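Local coordinates for AT5G66160 protein (Arabidopsis thaliana, PDB 7BVW) that acts through its RING-H2 domain as a ubiquitin E3 ligase essential for post-Golgi trafficking, and probably serves as a sorting receptor for proteins bound for the protein storage vacuole, at the zinc ion site. Residues are numbered along the deposited sequence; one frame, centred on the assembly and turned at random.

Sites 1 and 2 are the paired zinc centres of one RING-H2 domain, the centres of their C-alpha atoms about 14 Å apart. No ligand is shared, but the chain passes between them in the cross-brace order of the family: Cys31 and Cys34 serve site 2, Cys49 and His51 site 1, His54 and Cys57 site 2 again, and Cys69 and Cys72 site 1. Strand 52-54 and helix 55-65 lie between the two site 1 ligand pairs and carry the second pair of site 2. Each ion thus clamps segments distant in sequence, so the two together hold a small domain in shape.

Site 1: the zinc ion site. Residues 49, 51, 69, 71-74. With ZN (zinc ion), chain B.
Three cysteine sulfurs and one imidazole nitrogen surround this zinc in a near tetrahedron, the angle at ZN between Cys49 SG and Cys69 SG being 104° and that between Cys72 SG and Cys69 SG 113°. His51 points its ring at the ion through ND1, which lies 2.0 Å from ZN, and Cys49 SG, Cys69 SG and Cys72 SG complete the shell, Cys49 SG at 2.3 Å from ZN. The cysteines reach the metal by different torsions. Cys69 SG stands anti to its backbone N (chi1 171°), whereas the SG atoms of Cys49 and Cys72 take the crowded position between backbone N and carbonyl carbon. His51 turns CG anti to its carbonyl carbon, beside its own N.

The imidazole is further fenced in by the 69-72 segment: Val71 CG1 sits 4.0 Å above one face of the His51 ring, offset toward the rim, while Cys72 SG lies at the ring edge, in plane. Outside the shell, backbone amides grip the Cys69 sulfur. Val71 N donates to Cys69 SG at 3.3 Å, and Cys72 N gives a longer but almost straight bond to Cys69 SG, 3.6 Å. These two N-H groups probably ease the negative charge on the sulfur and hold the 69-72 turn, a CxxC zinc knuckle, closed on the ion. Past the knuckle, Lys73 adopts positive phi and psi, bending the chain so that His74 N makes a weak bond to Cys72 SG at 3.6 Å.

All the ligands lie in loops: Cys49 and His51 lead into strand 52-54, and the CPVC knuckle follows helix 55-65, so the ion pins the chain beyond the helix to the loop before the strand.

Site 2: the zinc ion site. Residues 31, 33-34, 36, 42, 54, 57. With ZN (zinc ion), chain C.
The chain wraps this ion from two directions. The CAIC turn, a CxxC zinc knuckle, brings Cys31 and Cys34 from a loop, and the junction of strand 52-54 with helix 55-65 brings His54 and Cys57. His54 ND1 is 2.3 Å from ZN, with Cys31 SG, Cys34 SG and Cys57 SG completing a near-tetrahedral shell. It is pinched at one corner, where His54 ND1 and Cys34 SG subtend 91° and the sulfur lies at the imidazole edge, in plane.

Cys31 SG is anti to its backbone N (chi1 176°), Cys34 SG takes the crowded position between N and carbonyl carbon, and Cys57 SG is anti to its carbonyl carbon. His54 N donates to Cys31 SG at 3.5 Å, tying strand to knuckle, while Glu36 N reaches Cys34 SG at 3.6 Å. A serine at Cys31 would probably weaken zinc binding and loosen this tie, since the sulfur that serves both would be gone.

On the far side of the ring, His54 NE2 donates a hydrogen bond to Glu42 OE1 at 2.6 Å; the carboxylate oxygen lies near the ring plane, yet the donor meets it 52° out of the carboxylate plane. Together with the zinc bond, this carboxylate probably fixes the ring's rotation and may make ND1 a stronger donor to zinc. The site fastens the N-terminal knuckle to the start of the helix, helping to shape the RING scaffold on which E3 ligase activity depends.

Site 1: the zinc ion site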
ATOM      1  N   CYS A  49      -6.189   4.539   5.064  1.00 16.98           N
ATOM      2  CA  CYS A  49      -6.832   3.753   6.109  1.00 20.20           C
ATOM      3  C   CYS A  49      -5.848   3.228   7.144  1.00 19.02           C
ATOM      4  O   CYS A  49      -6.269   2.504   8.056  1.00 18.70           O
ATOM      5  CB  CYS A  49      -7.597   2.588   5.484  1.00 19.23           C
ATOM      6  SG  CYS A  49      -6.594   1.610   4.349  1.00 21.30           S
ATOM      7  N   HIS A  51      -3.136   1.202   6.638  1.00 22.29           N
ATOM      8  CA  HIS A  51      -2.527  -0.089   6.337  1.00 19.68           C
ATOM      9  C   HIS A  51      -1.390   0.101   5.343  1.00 19.48           C
ATOM     10  O   HIS A  51      -1.528   0.838   4.362  1.00 18.45           O
ATOM     11  CB  HIS A  51      -3.551  -1.073   5.768  1.00 19.75           C
ATOM     12  CG  HIS A  51      -4.639  -1.434   6.730  1.00 19.58           C
ATOM     13  ND1 HIS A  51      -5.961  -1.112   6.512  1.00 19.65           N
ATOM     14  CD2 HIS A  51      -4.603  -2.086   7.916  1.00 20.16           C
ATOM     15  CE1 HIS A  51      -6.693  -1.554   7.518  1.00 22.53           C
ATOM     16  NE2 HIS A  51      -5.892  -2.149   8.385  1.00 22.59           N
ATOM     17  N   CYS A  69      -8.556  -0.649  -0.332  1.00 15.76           N
ATOM     18  CA  CYS A  69      -7.545  -1.353   0.446  1.00 14.83           C
ATOM     19  C   CYS A  69      -7.866  -2.845   0.476  1.00 14.54           C
ATOM     20  O   CYS A  69      -8.987  -3.227   0.815  1.00 17.49           O
ATOM     21  CB  CYS A  69      -7.495  -0.796   1.867  1.00 15.11           C
ATOM     22  SG  CYS A  69      -6.470  -1.766   2.995  1.00 15.84           S
ATOM     23  N   VAL A  71      -7.179  -4.996   2.594  1.00 26.01           N
ATOM     24  CA  VAL A  71      -7.326  -5.523   3.948  1.00 24.03           C
ATOM     25  C   VAL A  71      -8.679  -5.119   4.520  1.00 21.64           C
ATOM     26  O   VAL A  71      -9.462  -5.974   4.948  1.00 21.36           O
ATOM     27  CB  VAL A  71      -6.183  -5.044   4.858  1.00 24.49           C
ATOM     28  CG1 VAL A  71      -6.427  -5.499   6.291  1.00 24.44           C
ATOM     29  CG2 VAL A  71      -4.848  -5.563   4.343  1.00 21.08           C
ATOM     30  N   CYS A  72      -8.964  -3.816   4.532  1.00 20.07           N
ATOM     31  CA  CYS A  72     -10.182  -3.299   5.142  1.00 18.73           C
ATOM     32  C   CYS A  72     -11.197  -2.792   4.124  1.00 19.17           C
ATOM     33  O   CYS A  72     -12.274  -2.335   4.525  1.00 19.13           O
ATOM     34  CB  CYS A  72      -9.844  -2.180   6.133  1.00 21.04           C
ATOM     35  SG  CYS A  72      -9.337  -0.623   5.372  1.00 20.19           S
ATOM     36  N   LYS A  73     -10.879  -2.853   2.829  1.00 17.13           N
ATOM     37  CA  LYS A  73     -11.790  -2.491   1.742  1.00 18.53           C
ATOM     38  C   LYS A  73     -12.203  -1.022   1.777  1.00 19.75           C
ATOM     39  O   LYS A  73     -13.244  -0.654   1.222  1.00 21.41           O
ATOM     40  CB  LYS A  73     -13.030  -3.395   1.729  1.00 18.70           C
ATOM     41  CG  LYS A  73     -12.729  -4.832   1.310  1.00 19.66           C
ATOM     42  N   HIS A  74     -11.401  -0.170   2.408  1.00 22.15           N
ATOM     43  CA  HIS A  74     -11.628   1.268   2.346  1.00 23.68           C
ATOM     44  C   HIS A  74     -11.496   1.748   0.907  1.00 21.48           C
ATOM     45  O   HIS A  74     -10.435   1.613   0.293  1.00 20.56           O
ATOM     46  CB  HIS A  74     -10.636   1.998   3.249  1.00 26.49           C
ATOM     47  CG  HIS A  74     -10.518   3.464   2.963  1.00 29.99           C
ATOM     48  ND1 HIS A  74     -11.355   4.403   3.525  1.00 32.89           N
ATOM     49  CD2 HIS A  74      -9.657   4.150   2.174  1.00 31.01           C
ATOM     50  CE1 HIS A  74     -11.014   5.606   3.095  1.00 33.74           C
ATOM     51  NE2 HIS A  74      -9.988   5.480   2.274  1.00 32.21           N
TER
HETATM   52 ZN    ZN B 402      -7.054  -0.556   4.902  1.00 20.98          ZN

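Site 2: the zinc ion site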
ATOM      1  N   CYS A  31       3.490  -8.177   4.819  1.00 15.85           N
ATOM      2  CA  CYS A  31       2.648  -7.644   3.755  1.00 16.38           C
ATOM      3  C   CYS A  31       1.491  -8.604   3.499  1.00 19.96           C
ATOM      4  O   CYS A  31       1.711  -9.780   3.195  1.00 21.70           O
ATOM      5  CB  CYS A  31       3.465  -7.434   2.483  1.00 12.95           C
ATOM      6  SG  CYS A  31       2.495  -6.871   1.075  1.00 14.16           S
ATOM      7  N   ILE A  33      -0.519  -8.688   1.042  1.00 20.92           N
ATOM      8  CA  ILE A  33      -0.764  -8.986  -0.366  1.00 20.31           C
ATOM      9  C   ILE A  33       0.059 -10.185  -0.824  1.00 19.41           C
ATOM     10  O   ILE A  33      -0.418 -11.017  -1.604  1.00 21.16           O
ATOM     11  CB  ILE A  33      -0.483  -7.734  -1.219  1.00 16.55           C
ATOM     12  CG1 ILE A  33      -1.485  -6.628  -0.874  1.00 15.35           C
ATOM     13  CG2 ILE A  33      -0.545  -8.061  -2.701  1.00 17.46           C
ATOM     14  CD1 ILE A  33      -1.350  -5.387  -1.728  1.00 14.37           C
ATOM     15  N   CYS A  34       1.300 -10.304  -0.348  1.00 18.85           N
ATOM     16  CA  CYS A  34       2.173 -11.401  -0.742  1.00 16.73           C
ATOM     17  C   CYS A  34       2.506 -12.355   0.398  1.00 17.20           C
ATOM     18  O   CYS A  34       3.114 -13.401   0.143  1.00 17.67           O
ATOM     19  CB  CYS A  34       3.479 -10.856  -1.341  1.00 17.91           C
ATOM     20  SG  CYS A  34       4.555 -10.020  -0.160  1.00 19.09           S
ATOM     21  N   GLU A  36       4.675 -12.225   2.660  1.00 20.24           N
ATOM     22  CA  GLU A  36       6.076 -12.257   3.052  1.00 22.03           C
ATOM     23  C   GLU A  36       6.338 -11.237   4.154  1.00 20.91           C
ATOM     24  O   GLU A  36       5.807 -10.124   4.125  1.00 20.76           O
ATOM     25  CB  GLU A  36       6.981 -11.969   1.853  1.00 23.96           C
ATOM     26  CG  GLU A  36       6.735 -12.860   0.649  1.00 26.31           C
ATOM     27  CD  GLU A  36       7.251 -14.274   0.850  1.00 27.58           C
ATOM     28  OE1 GLU A  36       8.012 -14.503   1.816  1.00 27.13           O
ATOM     29  OE2 GLU A  36       6.896 -15.155   0.039  1.00 25.08           O
ATOM     30  N   GLU A  42      13.396  -2.682   2.580  1.00 22.43           N
ATOM     31  CA  GLU A  42      12.364  -2.766   1.562  1.00 20.40           C
ATOM     32  C   GLU A  42      11.566  -1.468   1.488  1.00 20.49           C
ATOM     33  O   GLU A  42      11.514  -0.679   2.435  1.00 20.77           O
ATOM     34  CB  GLU A  42      11.429  -3.938   1.840  1.00 18.10           C
ATOM     35  CG  GLU A  42      12.047  -5.295   1.588  1.00 23.62           C
ATOM     36  CD  GLU A  42      11.080  -6.423   1.865  1.00 28.20           C
ATOM     37  OE1 GLU A  42      10.103  -6.197   2.609  1.00 29.66           O
ATOM     38  OE2 GLU A  42      11.297  -7.530   1.331  1.00 30.61           O
ATOM     39  N   HIS A  54       4.062  -3.697   0.863  1.00 14.02           N
ATOM     40  CA  HIS A  54       5.121  -3.566  -0.127  1.00 15.04           C
ATOM     41  C   HIS A  54       4.668  -2.600  -1.214  1.00 13.62           C
ATOM     42  O   HIS A  54       3.535  -2.681  -1.697  1.00 12.65           O
ATOM     43  CB  HIS A  54       5.455  -4.934  -0.737  1.00 14.95           C
ATOM     44  CG  HIS A  54       6.346  -5.784   0.114  1.00 14.52           C
ATOM     45  ND1 HIS A  54       6.153  -7.140   0.269  1.00 15.03           N
ATOM     46  CD2 HIS A  54       7.447  -5.475   0.838  1.00 14.39           C
ATOM     47  CE1 HIS A  54       7.090  -7.628   1.062  1.00 16.59           C
ATOM     48  NE2 HIS A  54       7.888  -6.637   1.421  1.00 15.65           N
ATOM     49  N   CYS A  57       3.630  -4.336  -4.297  1.00 14.97           N
ATOM     50  CA  CYS A  57       2.430  -5.152  -4.129  1.00 12.66           C
ATOM     51  C   CYS A  57       1.166  -4.304  -4.208  1.00 15.81           C
ATOM     52  O   CYS A  57       0.228  -4.639  -4.940  1.00 15.43           O
ATOM     53  CB  CYS A  57       2.492  -5.908  -2.803  1.00 12.33           C
ATOM     54  SG  CYS A  57       3.689  -7.254  -2.789  1.00 14.60           S
TER
HETATM   55 ZN    ZN C 401       4.093  -7.724  -0.516  1.00 18.25          ZN